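Local coordinates for flavodoxin, WrbA-like protein (PDB 3D7N), which probably binds FMN and transfers electrons as a flavodoxin-like protein related to the WrbA NAD(P)H:quinone oxidoreductases, at residues F60-K74 and D106-A118. Residues are numbered along the deposited sequence; the frame is centred on the assembly and turned at random.
Sequences FGTPTYMGGPSWQFK and DKLNTLQYLVLLA
The hydroxyl OG1 of T64 is gripped twice, by T110 OG1 at 2.9 Å and by T98 of the neighbouring parallel strand. This ties strand 57-65 to helix 104-120, which packs on the parallel core of the sheet in the flavodoxin-like fold; the axes of strand 60-65 and helix 106-118 come within 8.3 Å. Past T64 a type I' turn, Y65 to G68, folds the chain back over the helix. N109, with CG anti to the backbone N (chi1 -169°), extends ND2 to the carbonyl O of G67 at 2.8 Å, in the carbonyl plane. One water joins G67 N to D106 OD1, so both backbone polar groups of G67 are tied to the helix. At phi 88° a side chain on G67 would press on the carbonyl O of M66, which calls for glycine; the D106 carboxylate lies beside its CA.

Further along, the contact is mostly apolar. T62 CG2 meets T110 CG2 at 3.5 Å, small methyls that let strand and helix approach closely. The F73 ring presses on L114 CD1 and meets Y113 CE1 edge to edge. K74 lays its aliphatic CD and CE beside Y113 OH, which hydrogen-bonds M66 O of the second subunit, while NZ salt-bridges D78. L117 CD2 sits over one face of the F60 ring in a CH-pi contact, 3.9 Å from the centroid.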
loop_
_atom_site.group_PDB
_atom_site.type_symbol
_atom_site.label_atom_id
_atom_site.label_comp_id
_atom_site.label_asym_id
_atom_site.label_seq_id
_atom_site.Cartn_x
_atom_site.Cartn_y
_atom_site.Cartn_z
ATOM N N PHE A 60 6.574 4.338 -16.846
ATOM C CA PHE A 60 5.440 5.163 -16.511
ATOM C C PHE A 60 5.849 6.408 -15.699
ATOM O O PHE A 60 6.521 6.302 -14.696
ATOM C CB PHE A 60 4.511 4.348 -15.606
ATOM C CG PHE A 60 3.865 3.114 -16.264
ATOM C CD1 PHE A 60 3.240 3.187 -17.463
ATOM C CD2 PHE A 60 3.838 1.903 -15.599
ATOM C CE1 PHE A 60 2.633 2.048 -18.020
ATOM C CE2 PHE A 60 3.214 0.801 -16.122
ATOM C CZ PHE A 60 2.616 0.867 -17.328
ATOM N N GLY A 61 5.359 7.566 -16.095
ATOM C CA GLY A 61 5.605 8.789 -15.375
ATOM C C GLY A 61 4.345 9.499 -14.914
ATOM O O GLY A 61 3.455 9.773 -15.688
ATOM N N THR A 62 4.277 9.859 -13.644
ATOM C CA THR A 62 3.120 10.657 -13.205
ATOM C C THR A 62 3.442 11.476 -11.981
ATOM O O THR A 62 4.260 11.056 -11.164
ATOM C CB THR A 62 1.886 9.761 -12.961
ATOM O OG1 THR A 62 0.825 10.549 -12.408
ATOM C CG2 THR A 62 2.216 8.567 -12.005
ATOM N N PRO A 63 2.824 12.645 -11.865
ATOM C CA PRO A 63 2.767 13.413 -10.622
ATOM C C PRO A 63 2.064 12.629 -9.539
ATOM O O PRO A 63 1.357 11.733 -9.864
ATOM C CB PRO A 63 1.914 14.652 -10.979
ATOM C CG PRO A 63 1.711 14.638 -12.451
ATOM C CD PRO A 63 2.156 13.331 -12.991
ATOM N N THR A 64 2.291 12.978 -8.277
ATOM C CA THR A 64 1.560 12.442 -7.156
ATOM C C THR A 64 0.722 13.592 -6.741
ATOM O O THR A 64 1.227 14.676 -6.507
ATOM C CB THR A 64 2.462 12.036 -6.010
ATOM O OG1 THR A 64 3.205 10.881 -6.397
ATOM C CG2 THR A 64 1.642 11.721 -4.672
ATOM N N TYR A 65 -0.563 13.380 -6.708
ATOM C CA TYR A 65 -1.489 14.421 -6.428
ATOM C C TYR A 65 -2.576 13.840 -5.583
ATOM O O TYR A 65 -3.104 12.815 -5.880
ATOM C CB TYR A 65 -2.041 14.939 -7.731
ATOM C CG TYR A 65 -2.710 16.256 -7.626
ATOM C CD1 TYR A 65 -1.985 17.415 -7.589
ATOM C CD2 TYR A 65 -4.070 16.349 -7.567
ATOM C CE1 TYR A 65 -2.605 18.626 -7.495
ATOM C CE2 TYR A 65 -4.689 17.537 -7.475
ATOM C CZ TYR A 65 -3.963 18.677 -7.437
ATOM O OH TYR A 65 -4.596 19.872 -7.341
HETATM N N MSE A 66 -2.889 14.524 -4.510
HETATM C CA MSE A 66 -3.799 14.040 -3.516
HETATM C C MSE A 66 -3.544 12.572 -3.191
HETATM O O MSE A 66 -4.431 11.786 -3.060
HETATM C CB MSE A 66 -5.233 14.321 -3.935
HETATM C CG MSE A 66 -5.573 15.808 -4.053
HETATM SE SE MSE A 66 -5.350 16.832 -2.480
HETATM C CE MSE A 66 -6.541 15.934 -1.389
ATOM N N GLY A 67 -2.291 12.207 -3.068
ATOM C CA GLY A 67 -1.956 10.907 -2.560
ATOM C C GLY A 67 -1.845 9.755 -3.517
ATOM O O GLY A 67 -1.683 8.662 -3.090
ATOM N N GLY A 68 -1.908 10.018 -4.800
ATOM C CA GLY A 68 -1.903 8.975 -5.810
ATOM C C GLY A 68 -1.551 9.524 -7.176
ATOM O O GLY A 68 -1.270 10.684 -7.289
ATOM N N PRO A 69 -1.516 8.670 -8.215
ATOM C CA PRO A 69 -1.249 9.172 -9.548
ATOM C C PRO A 69 -2.335 10.146 -10.005
ATOM O O PRO A 69 -3.500 9.989 -9.620
ATOM C CB PRO A 69 -1.273 7.921 -10.411
ATOM C CG PRO A 69 -2.094 6.962 -9.726
ATOM C CD PRO A 69 -1.848 7.222 -8.232
ATOM N N SER A 70 -1.966 11.139 -10.801
ATOM C CA SER A 70 -2.961 12.052 -11.346
ATOM C C SER A 70 -4.097 11.292 -12.002
ATOM O O SER A 70 -3.902 10.181 -12.542
ATOM C CB SER A 70 -2.317 12.950 -12.370
ATOM O OG SER A 70 -1.698 12.202 -13.395
ATOM N N TRP A 71 -5.290 11.885 -11.970
ATOM C CA TRP A 71 -6.404 11.290 -12.653
ATOM C C TRP A 71 -6.121 11.037 -14.131
ATOM O O TRP A 71 -6.589 10.057 -14.680
ATOM C CB TRP A 71 -7.676 12.096 -12.477
ATOM C CG TRP A 71 -7.797 13.390 -13.245
ATOM C CD1 TRP A 71 -7.581 14.648 -12.762
ATOM C CD2 TRP A 71 -8.226 13.544 -14.600
ATOM N NE1 TRP A 71 -7.836 15.568 -13.732
ATOM C CE2 TRP A 71 -8.227 14.924 -14.877
ATOM C CE3 TRP A 71 -8.603 12.644 -15.620
ATOM C CZ2 TRP A 71 -8.600 15.443 -16.135
ATOM C CZ3 TRP A 71 -8.946 13.155 -16.862
ATOM C CH2 TRP A 71 -8.963 14.542 -17.104
ATOM N N GLN A 72 -5.345 11.910 -14.756
ATOM C CA GLN A 72 -4.990 11.761 -16.145
ATOM C C GLN A 72 -4.159 10.506 -16.351
ATOM O O GLN A 72 -4.404 9.765 -17.269
ATOM C CB GLN A 72 -4.218 12.994 -16.646
ATOM C CG GLN A 72 -5.059 14.262 -16.829
ATOM C CD GLN A 72 -4.972 15.207 -15.625
ATOM O OE1 GLN A 72 -4.673 14.799 -14.500
ATOM N NE2 GLN A 72 -5.269 16.460 -15.861
ATOM N N PHE A 73 -3.165 10.258 -15.497
ATOM C CA PHE A 73 -2.451 8.968 -15.566
ATOM C C PHE A 73 -3.358 7.747 -15.377
ATOM O O PHE A 73 -3.246 6.797 -16.122
ATOM C CB PHE A 73 -1.270 8.856 -14.617
ATOM C CG PHE A 73 -0.456 7.614 -14.861
ATOM C CD1 PHE A 73 0.518 7.597 -15.811
ATOM C CD2 PHE A 73 -0.746 6.448 -14.209
ATOM C CE1 PHE A 73 1.215 6.479 -16.059
ATOM C CE2 PHE A 73 -0.037 5.314 -14.466
ATOM C CZ PHE A 73 0.936 5.338 -15.381
ATOM N N LYS A 74 -4.263 7.779 -14.407
ATOM C CA LYS A 74 -5.139 6.628 -14.109
ATOM C C LYS A 74 -6.114 6.395 -15.274
ATOM O O LYS A 74 -6.334 5.275 -15.689
ATOM C CB LYS A 74 -5.847 6.848 -12.766
ATOM C CG LYS A 74 -6.675 5.699 -12.270
ATOM C CD LYS A 74 -5.852 4.407 -12.135
ATOM C CE LYS A 74 -6.593 3.305 -11.415
ATOM N NZ LYS A 74 -7.945 3.021 -12.019
ATOM N N ASP A 106 3.478 10.213 0.299
ATOM C CA ASP A 106 2.558 9.799 -0.709
ATOM C C ASP A 106 3.157 9.299 -1.980
ATOM O O ASP A 106 2.519 8.580 -2.694
ATOM C CB ASP A 106 1.705 10.971 -1.048
ATOM C CG ASP A 106 0.846 11.375 0.072
ATOM O OD1 ASP A 106 0.603 12.583 0.159
ATOM O OD2 ASP A 106 0.405 10.512 0.856
ATOM N N LYS A 107 4.373 9.687 -2.283
ATOM C CA LYS A 107 4.950 9.287 -3.526
ATOM C C LYS A 107 5.145 7.790 -3.628
ATOM O O LYS A 107 5.134 7.278 -4.696
ATOM C CB LYS A 107 6.255 10.010 -3.768
ATOM C CG LYS A 107 6.075 11.424 -4.174
ATOM C CD LYS A 107 7.353 11.992 -4.689
ATOM C CE LYS A 107 8.177 12.540 -3.593
ATOM N NZ LYS A 107 7.821 13.921 -3.402
ATOM N N LEU A 108 5.362 7.116 -2.512
ATOM C CA LEU A 108 5.526 5.668 -2.494
ATOM C C LEU A 108 4.218 5.021 -2.936
ATOM O O LEU A 108 4.238 4.049 -3.656
ATOM C CB LEU A 108 5.934 5.136 -1.111
ATOM C CG LEU A 108 6.177 3.608 -1.093
ATOM C CD1 LEU A 108 7.297 3.252 -2.109
ATOM C CD2 LEU A 108 6.501 3.079 0.326
ATOM N N ASN A 109 3.087 5.575 -2.524
ATOM C CA ASN A 109 1.819 5.064 -2.979
ATOM C C ASN A 109 1.659 5.070 -4.528
ATOM O O ASN A 109 1.145 4.135 -5.103
ATOM C CB ASN A 109 0.669 5.829 -2.331
ATOM C CG ASN A 109 -0.678 5.144 -2.582
ATOM O OD1 ASN A 109 -0.830 3.976 -2.239
ATOM N ND2 ASN A 109 -1.636 5.847 -3.233
ATOM N N THR A 110 2.058 6.150 -5.153
ATOM C CA THR A 110 2.047 6.318 -6.600
ATOM C C THR A 110 2.972 5.274 -7.221
ATOM O O THR A 110 2.541 4.546 -8.042
ATOM C CB THR A 110 2.452 7.733 -7.000
ATOM O OG1 THR A 110 1.483 8.609 -6.443
ATOM C CG2 THR A 110 2.472 7.938 -8.537
ATOM N N LEU A 111 4.160 5.089 -6.671
ATOM C CA LEU A 111 5.095 4.123 -7.219
ATOM C C LEU A 111 4.558 2.699 -7.113
ATOM O O LEU A 111 4.707 1.915 -8.077
ATOM C CB LEU A 111 6.479 4.260 -6.577
ATOM C CG LEU A 111 7.183 5.587 -6.906
ATOM C CD1 LEU A 111 8.542 5.691 -6.203
ATOM C CD2 LEU A 111 7.227 5.724 -8.450
ATOM N N GLN A 112 3.988 2.369 -5.959
ATOM C CA GLN A 112 3.350 1.093 -5.725
ATOM C C GLN A 112 2.206 0.814 -6.643
ATOM O O GLN A 112 2.065 -0.334 -7.047
ATOM C CB GLN A 112 2.913 0.952 -4.286
ATOM C CG GLN A 112 4.088 0.818 -3.385
ATOM C CD GLN A 112 3.804 0.112 -2.100
ATOM O OE1 GLN A 112 3.216 0.684 -1.200
ATOM N NE2 GLN A 112 4.257 -1.167 -2.002
ATOM N N TYR A 113 1.430 1.837 -7.051
ATOM C CA TYR A 113 0.419 1.650 -8.087
ATOM C C TYR A 113 1.052 1.264 -9.447
ATOM O O TYR A 113 0.546 0.467 -10.218
ATOM C CB TYR A 113 -0.491 2.882 -8.283
ATOM C CG TYR A 113 -1.427 2.647 -9.460
ATOM C CD1 TYR A 113 -1.231 3.257 -10.677
ATOM C CD2 TYR A 113 -2.430 1.712 -9.360
ATOM C CE1 TYR A 113 -2.100 2.984 -11.786
ATOM C CE2 TYR A 113 -3.264 1.413 -10.434
ATOM C CZ TYR A 113 -3.076 2.027 -11.638
ATOM O OH TYR A 113 -3.894 1.674 -12.651
ATOM N N LEU A 114 2.156 1.873 -9.747
ATOM C CA LEU A 114 2.829 1.676 -10.992
ATOM C C LEU A 114 3.358 0.231 -11.064
ATOM O O LEU A 114 3.281 -0.444 -12.074
ATOM C CB LEU A 114 3.929 2.726 -11.012
ATOM C CG LEU A 114 3.675 3.973 -11.866
ATOM C CD1 LEU A 114 2.227 4.419 -12.115
ATOM C CD2 LEU A 114 4.588 5.108 -11.465
ATOM N N VAL A 115 3.814 -0.288 -9.933
ATOM C CA VAL A 115 4.182 -1.676 -9.852
ATOM C C VAL A 115 2.979 -2.629 -10.087
ATOM O O VAL A 115 3.097 -3.620 -10.818
ATOM C CB VAL A 115 4.806 -1.991 -8.474
ATOM C CG1 VAL A 115 4.986 -3.510 -8.337
ATOM C CG2 VAL A 115 6.144 -1.190 -8.295
ATOM N N LEU A 116 1.846 -2.319 -9.471
ATOM C CA LEU A 116 0.609 -3.071 -9.685
ATOM C C LEU A 116 0.162 -3.065 -11.154
ATOM O O LEU A 116 -0.251 -4.081 -11.656
ATOM C CB LEU A 116 -0.523 -2.513 -8.840
ATOM C CG LEU A 116 -0.438 -2.689 -7.331
ATOM C CD1 LEU A 116 -1.740 -2.158 -6.658
ATOM C CD2 LEU A 116 -0.217 -4.156 -6.951
ATOM N N LEU A 117 0.281 -1.929 -11.818
ATOM C CA LEU A 117 -0.119 -1.751 -13.187
ATOM C C LEU A 117 0.751 -2.621 -14.075
ATOM O O LEU A 117 0.229 -3.367 -14.882
ATOM C CB LEU A 117 0.002 -0.282 -13.577
ATOM C CG LEU A 117 -0.405 0.063 -14.995
ATOM C CD1 LEU A 117 -1.831 -0.537 -15.328
ATOM C CD2 LEU A 117 -0.242 1.606 -15.141
ATOM N N ALA A 118 2.061 -2.584 -13.841
ATOM C CA ALA A 118 3.042 -3.497 -14.477
ATOM C C ALA A 118 2.758 -4.953 -14.207
ATOM O O ALA A 118 2.851 -5.749 -15.098
ATOM C CB ALA A 118 4.504 -3.157 -14.028
HETATM O O HOH W 1 -0.003 13.798 -2.424
#